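Local coordinates for protein putative platelet activating factor (Streptococcus pneumoniae, PDB 2HSJ) that is of unknown function but, as a member of the GDSL-like (SGNH) lipase/acylhydrolase family, probably hydrolyses ester bonds, at residues E75-D78 with A79-G83; G184-K188 with E189-D193. All blocks are in the same frame, centred on the assembly; numbering follows the deposited sequence.

Each contact is local, made within its own continuous loop stretch and built on two overlapping backbone turns, but the two lie on opposite sides of the chain's centre, about 31 Å apart between their own centres. Contact 1 follows helix 70-75 and sits between helix 3-30 and the strands 37-41 and 60-64; half of its touching residues are buried, and its side-chain contact is apolar, with D78 on the surface. Contact 2 lies within the loop between helices 176-179 and 199-209. It is more polar, with a lysine lying on a tyrosine and pairing with a glutamate, while L186 and T191 form its buried part.

Contact 1: residues E75-D78 with A79-G83; sequences ENLD and AHLYG
L77 and L81 meet across the inner side of this turn, CG of L77 lying 3.8 Å from CD1 of L81. With CG anti to the backbone N (chi1 -175°), the L77 side chain runs beside its own carbonyl carbon, and the two leucines approach at a slant. L81 continues this apolar patch onto L38 and I40 of strand 37-41 and onto Y122. The backbone beneath makes two consecutive turns: the N of A79 bonds to the O of N76 at 2.9 Å, and the N of H80 to the O of L77, also at 2.9 Å. The H80 ring sets its edge to the same carbonyls, with CD2 of H80 lying 3.2 Å from the O of N76. That ring is fixed by partners elsewhere, NE2 with the hydroxyl of Y68 and ND1 with the carbonyl of R63, and it also packs on I40. The methyl of A79 turns to helix 3-30, where it touches R25.

The solvent side is less closely packed within the turn. D78 is exposed, and a water donates to the O of D78 at 2.7 Å and to the O of L81 at 2.9 Å, so one water holds together two carbonyls that, both acceptors, could not bond to each other. The D78 carboxylate is nevertheless held by a salt bridge to R25 of helix 3-30, which also bonds to OD1 of N76. The chemistry thus splits by face: L81 and H80 seat the loop against strand 37-41, with L77 packed against L81, whereas R25 ties the opening of the turn to helix 3-30, its positive charge probably favouring an ionised D78.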
ATOM      1  N   GLU D  75     -25.905  -5.535  14.810  1.00 13.47           N
ATOM      2  CA  GLU D  75     -25.727  -6.892  15.309  1.00 14.48           C
ATOM      3  C   GLU D  75     -24.422  -7.529  14.810  1.00 14.01           C
ATOM      4  O   GLU D  75     -23.755  -8.267  15.548  1.00 14.80           O
ATOM      5  CB  GLU D  75     -26.925  -7.733  14.864  1.00 15.43           C
ATOM      6  CG  GLU D  75     -27.010  -9.092  15.490  1.00 21.22           C
ATOM      7  CD  GLU D  75     -28.010  -9.995  14.781  1.00 27.98           C
ATOM      8  OE1 GLU D  75     -29.011  -9.471  14.225  1.00 31.15           O
ATOM      9  OE2 GLU D  75     -27.784 -11.227  14.776  1.00 31.74           O
ATOM     10  N   ASN D  76     -24.052  -7.204  13.563  1.00 12.84           N
ATOM     11  CA  ASN D  76     -22.903  -7.817  12.904  1.00 12.20           C
ATOM     12  C   ASN D  76     -21.777  -6.842  12.646  1.00 11.86           C
ATOM     13  O   ASN D  76     -20.995  -7.041  11.722  1.00 11.57           O
ATOM     14  CB  ASN D  76     -23.346  -8.434  11.591  1.00 12.77           C
ATOM     15  CG  ASN D  76     -24.253  -9.612  11.821  1.00 12.91           C
ATOM     16  OD1 ASN D  76     -23.786 -10.712  12.130  1.00 15.91           O
ATOM     17  ND2 ASN D  76     -25.559  -9.375  11.754  1.00 15.14           N
ATOM     18  N   LEU D  77     -21.693  -5.789  13.462  1.00 10.84           N
ATOM     19  CA  LEU D  77     -20.769  -4.700  13.180  1.00 11.32           C
ATOM     20  C   LEU D  77     -19.314  -5.147  13.019  1.00 10.95           C
ATOM     21  O   LEU D  77     -18.546  -4.568  12.227  1.00 11.26           O
ATOM     22  CB  LEU D  77     -20.882  -3.649  14.279  1.00 12.30           C
ATOM     23  CG  LEU D  77     -20.072  -2.370  14.080  1.00 12.24           C
ATOM     24  CD1 LEU D  77     -20.456  -1.650  12.785  1.00 12.45           C
ATOM     25  CD2 LEU D  77     -20.300  -1.434  15.302  1.00 12.57           C
ATOM     26  N   ASP D  78     -18.945  -6.197  13.756  1.00 11.07           N
ATOM     27  CA  ASP D  78     -17.579  -6.712  13.708  1.00 12.28           C
ATOM     28  C   ASP D  78     -17.150  -7.159  12.320  1.00 12.64           C
ATOM     29  O   ASP D  78     -15.952  -7.169  12.008  1.00 13.32           O
ATOM     30  CB  ASP D  78     -17.440  -7.924  14.653  1.00 12.62           C
ATOM     31  CG  ASP D  78     -18.268  -9.126  14.212  1.00 14.89           C
ATOM     32  OD1 ASP D  78     -19.505  -9.048  14.176  1.00 15.53           O
ATOM     33  OD2 ASP D  78     -17.664 -10.188  13.947  1.00 19.95           O
ATOM     34  N   ALA D  79     -18.107  -7.587  11.507  1.00 11.38           N
ATOM     35  CA  ALA D  79     -17.751  -8.039  10.157  1.00  9.91           C
ATOM     36  C   ALA D  79     -17.259  -6.870   9.276  1.00 11.19           C
ATOM     37  O   ALA D  79     -16.671  -7.095   8.206  1.00  9.98           O
ATOM     38  CB  ALA D  79     -18.946  -8.752   9.497  1.00  9.75           C
ATOM     39  N   HIS D  80     -17.529  -5.644   9.725  1.00 10.56           N
ATOM     40  CA  HIS D  80     -17.373  -4.483   8.836  1.00 10.04           C
ATOM     41  C   HIS D  80     -16.195  -3.634   9.194  1.00 10.75           C
ATOM     42  O   HIS D  80     -15.950  -2.632   8.524  1.00 11.46           O
ATOM     43  CB  HIS D  80     -18.653  -3.653   8.842  1.00 11.00           C
ATOM     44  CG  HIS D  80     -19.837  -4.446   8.401  1.00 10.10           C
ATOM     45  ND1 HIS D  80     -20.270  -4.476   7.091  1.00 10.54           N
ATOM     46  CD2 HIS D  80     -20.647  -5.285   9.086  1.00 10.28           C
ATOM     47  CE1 HIS D  80     -21.314  -5.282   6.994  1.00 12.75           C
ATOM     48  NE2 HIS D  80     -21.543  -5.816   8.182  1.00 11.88           N
ATOM     49  N   LEU D  81     -15.443  -4.042  10.229  1.00 10.41           N
ATOM     50  CA  LEU D  81     -14.353  -3.200  10.759  1.00 11.60           C
ATOM     51  C   LEU D  81     -13.046  -3.974  10.877  1.00 10.77           C
ATOM     52  O   LEU D  81     -13.001  -5.033  11.535  1.00 11.49           O
ATOM     53  CB  LEU D  81     -14.732  -2.659  12.135  1.00 11.85           C
ATOM     54  CG  LEU D  81     -15.978  -1.756  12.224  1.00 13.85           C
ATOM     55  CD1 LEU D  81     -16.372  -1.504  13.687  1.00 15.20           C
ATOM     56  CD2 LEU D  81     -15.726  -0.441  11.524  1.00 16.19           C
ATOM     57  N   TYR D  82     -11.989  -3.444  10.248  1.00 10.35           N
ATOM     58  CA  TYR D  82     -10.630  -3.918  10.499  1.00 10.31           C
ATOM     59  C   TYR D  82      -9.651  -2.837  10.100  1.00 10.75           C
ATOM     60  O   TYR D  82     -10.043  -1.843   9.450  1.00 11.65           O
ATOM     61  CB  TYR D  82     -10.321  -5.213   9.765  1.00 10.67           C
ATOM     62  CG  TYR D  82      -9.974  -5.085   8.296  1.00  9.59           C
ATOM     63  CD1 TYR D  82      -8.647  -5.147   7.859  1.00 10.35           C
ATOM     64  CD2 TYR D  82     -10.982  -4.944   7.328  1.00 10.68           C
ATOM     65  CE1 TYR D  82      -8.308  -5.088   6.516  1.00  9.77           C
ATOM     66  CE2 TYR D  82     -10.651  -4.852   5.968  1.00  9.34           C
ATOM     67  CZ  TYR D  82      -9.306  -4.909   5.560  1.00  9.59           C
ATOM     68  OH  TYR D  82      -8.951  -4.864   4.219  1.00 10.90           O
ATOM     69  N   GLY D  83      -8.402  -3.032  10.507  1.00 11.32           N
ATOM     70  CA  GLY D  83      -7.311  -2.171  10.105  1.00 11.47           C
ATOM     71  C   GLY D  83      -6.639  -1.481  11.260  1.00 10.77           C
ATOM     72  O   GLY D  83      -7.255  -1.228  12.302  1.00 11.57           O
TER
HETATM   73  O   HOH W   1     -13.924  -6.629  13.785  1.00 24.03           O

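Contact 2: residues G184-K188 with E189-D193; sequences GQLKK and EYTTD
The K187 side chain lies across one face of the Y190 ring. CB and CD of K187 rest on the ring, CD only 3.3 Å from CE2 of Y190, and CE of K187 stands 3.9 Å from the ring centroid, 20° off the normal, a CH-pi contact. The bend at chi3 (45°) turns CE in over the ring, from where NZ of K187 goes on to OE2 of E189 at 3.0 Å in a salt bridge. The lysine and glutamate run side by side in the same direction; NZ meets OE2 on its anti side, 30° out of the carboxylate plane. A weak bond at 3.5 Å links NZ of K187 to OH of Y190. On the buried side L186 lays CD2 3.6 Å from CB of T191, whose hydroxyl is bonded to the carbonyl of H196 and the N of G194. Two backbone bonds shape the bend: the N of Y190 to the O of K187 at 2.8 Å, and the N of T191 to the O of K188 at 3.2 Å. These are the i to i+3 bonds of a short 3-10 turn, which leads into D193 and H196, spaced as in the Asp-x-x-His signature of SGNH hydrolases.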
ATOM      1  N   GLY D 184     -37.017  17.039  -7.428  1.00 17.54           N
ATOM      2  CA  GLY D 184     -36.644  16.479  -6.138  1.00 17.99           C
ATOM      3  C   GLY D 184     -36.639  14.960  -6.149  1.00 18.17           C
ATOM      4  O   GLY D 184     -36.672  14.329  -5.076  1.00 19.30           O
ATOM      5  N   GLN D 185     -36.610  14.380  -7.348  1.00 16.92           N
ATOM      6  CA  GLN D 185     -36.515  12.927  -7.526  1.00 16.53           C
ATOM      7  C   GLN D 185     -35.081  12.514  -7.868  1.00 14.95           C
ATOM      8  O   GLN D 185     -34.344  13.262  -8.506  1.00 14.77           O
ATOM      9  CB  GLN D 185     -37.417  12.462  -8.681  1.00 16.83           C
ATOM     10  CG  GLN D 185     -38.874  12.921  -8.618  1.00 21.18           C
ATOM     11  CD  GLN D 185     -39.630  12.309  -7.448  1.00 24.70           C
ATOM     12  OE1 GLN D 185     -39.433  11.140  -7.109  1.00 25.03           O
ATOM     13  NE2 GLN D 185     -40.507  13.103  -6.824  1.00 27.44           N
ATOM     14  N   LEU D 186     -34.694  11.297  -7.497  1.00 14.18           N
ATOM     15  CA  LEU D 186     -33.449  10.747  -8.006  1.00 13.30           C
ATOM     16  C   LEU D 186     -33.467  10.845  -9.541  1.00 13.57           C
ATOM     17  O   LEU D 186     -34.383  10.324 -10.178  1.00 13.23           O
ATOM     18  CB  LEU D 186     -33.326   9.280  -7.604  1.00 13.06           C
ATOM     19  CG  LEU D 186     -32.128   8.480  -8.095  1.00 12.23           C
ATOM     20  CD1 LEU D 186     -30.846   9.087  -7.587  1.00 11.92           C
ATOM     21  CD2 LEU D 186     -32.286   7.066  -7.566  1.00 11.51           C
ATOM     22  N   LYS D 187     -32.457  11.504 -10.124  1.00 13.60           N
ATOM     23  CA  LYS D 187     -32.434  11.741 -11.583  1.00 14.99           C
ATOM     24  C   LYS D 187     -32.582  10.445 -12.353  1.00 14.17           C
ATOM     25  O   LYS D 187     -31.935   9.436 -12.009  1.00 13.82           O
ATOM     26  CB  LYS D 187     -31.139  12.451 -12.037  1.00 15.45           C
ATOM     27  CG  LYS D 187     -30.975  13.874 -11.535  1.00 19.25           C
ATOM     28  CD  LYS D 187     -29.692  14.575 -12.020  1.00 19.76           C
ATOM     29  CE  LYS D 187     -29.433  14.361 -13.507  1.00 23.83           C
ATOM     30  NZ  LYS D 187     -28.332  15.260 -14.062  1.00 25.84           N
ATOM     31  N   LYS D 188     -33.396  10.470 -13.407  1.00 13.88           N
ATOM     32  CA  LYS D 188     -33.574   9.270 -14.207  1.00 13.38           C
ATOM     33  C   LYS D 188     -32.222   8.693 -14.661  1.00 13.09           C
ATOM     34  O   LYS D 188     -31.992   7.479 -14.572  1.00 13.55           O
ATOM     35  CB  LYS D 188     -34.515   9.531 -15.400  1.00 13.59           C
ATOM     36  CG  LYS D 188     -34.976   8.244 -16.080  1.00 17.12           C
ATOM     37  CD  LYS D 188     -36.408   8.341 -16.578  1.00 23.52           C
ATOM     38  CE  LYS D 188     -36.740   7.188 -17.489  1.00 26.36           C
ATOM     39  NZ  LYS D 188     -36.150   7.429 -18.843  1.00 29.97           N
ATOM     40  N   GLU D 189     -31.305   9.554 -15.112  1.00 12.98           N
ATOM     41  CA  GLU D 189     -30.021   9.051 -15.591  1.00 12.85           C
ATOM     42  C   GLU D 189     -29.171   8.415 -14.503  1.00 11.53           C
ATOM     43  O   GLU D 189     -28.260   7.674 -14.821  1.00 11.20           O
ATOM     44  CB  GLU D 189     -29.192  10.109 -16.311  1.00 14.18           C
ATOM     45  CG  GLU D 189     -28.719  11.225 -15.470  1.00 17.60           C
ATOM     46  CD  GLU D 189     -27.487  11.930 -16.053  1.00 22.55           C
ATOM     47  OE1 GLU D 189     -26.518  11.245 -16.489  1.00 25.81           O
ATOM     48  OE2 GLU D 189     -27.502  13.180 -16.080  1.00 23.51           O
ATOM     49  N   TYR D 190     -29.475   8.720 -13.242  1.00 10.31           N
ATOM     50  CA  TYR D 190     -28.665   8.270 -12.106  1.00 10.70           C
ATOM     51  C   TYR D 190     -29.145   6.948 -11.524  1.00 10.49           C
ATOM     52  O   TYR D 190     -28.529   6.455 -10.583  1.00  9.38           O
ATOM     53  CB  TYR D 190     -28.660   9.359 -11.006  1.00 11.05           C
ATOM     54  CG  TYR D 190     -27.881  10.617 -11.307  1.00 11.79           C
ATOM     55  CD1 TYR D 190     -27.076  10.721 -12.432  1.00 12.76           C
ATOM     56  CD2 TYR D 190     -27.969  11.711 -10.452  1.00 13.62           C
ATOM     57  CE1 TYR D 190     -26.355  11.886 -12.694  1.00 10.30           C
ATOM     58  CE2 TYR D 190     -27.262  12.847 -10.687  1.00 13.39           C
ATOM     59  CZ  TYR D 190     -26.469  12.940 -11.810  1.00 12.37           C
ATOM     60  OH  TYR D 190     -25.777  14.125 -11.991  1.00 13.77           O
ATOM     61  N   THR D 191     -30.231   6.405 -12.071  1.00 10.19           N
ATOM     62  CA  THR D 191     -30.849   5.201 -11.502  1.00 10.60           C
ATOM     63  C   THR D 191     -31.034   4.057 -12.508  1.00 11.59           C
ATOM     64  O   THR D 191     -31.216   4.306 -13.703  1.00 12.60           O
ATOM     65  CB  THR D 191     -32.174   5.528 -10.772  1.00 11.85           C
ATOM     66  OG1 THR D 191     -32.586   4.405  -9.988  1.00 11.63           O
ATOM     67  CG2 THR D 191     -33.281   5.874 -11.750  1.00 12.07           C
ATOM     68  N   THR D 192     -30.958   2.823 -12.012  1.00 11.79           N
ATOM     69  CA  THR D 192     -31.325   1.657 -12.819  1.00 12.79           C
ATOM     70  C   THR D 192     -32.796   1.308 -12.641  1.00 13.71           C
ATOM     71  O   THR D 192     -33.494   1.104 -13.626  1.00 15.12           O
ATOM     72  CB  THR D 192     -30.471   0.428 -12.472  1.00 12.61           C
ATOM     73  OG1 THR D 192     -30.527   0.213 -11.066  1.00 13.97           O
ATOM     74  CG2 THR D 192     -29.028   0.660 -12.879  1.00 14.60           C
ATOM     75  N   ASP D 193     -33.263   1.290 -11.387  1.00 13.68           N
ATOM     76  CA  ASP D 193     -34.610   0.811 -11.066  1.00 13.89           C
ATOM     77  C   ASP D 193     -35.413   1.736 -10.142  1.00 13.60           C
ATOM     78  O   ASP D 193     -36.470   1.342  -9.625  1.00 14.14           O
ATOM     79  CB  ASP D 193     -34.524  -0.570 -10.427  1.00 14.19           C
ATOM     80  CG  ASP D 193     -33.763  -0.562  -9.119  1.00 16.01           C
ATOM     81  OD1 ASP D 193     -33.432   0.540  -8.618  1.00 12.19           O
ATOM     82  OD2 ASP D 193     -33.490  -1.657  -8.588  1.00 16.56           O
TER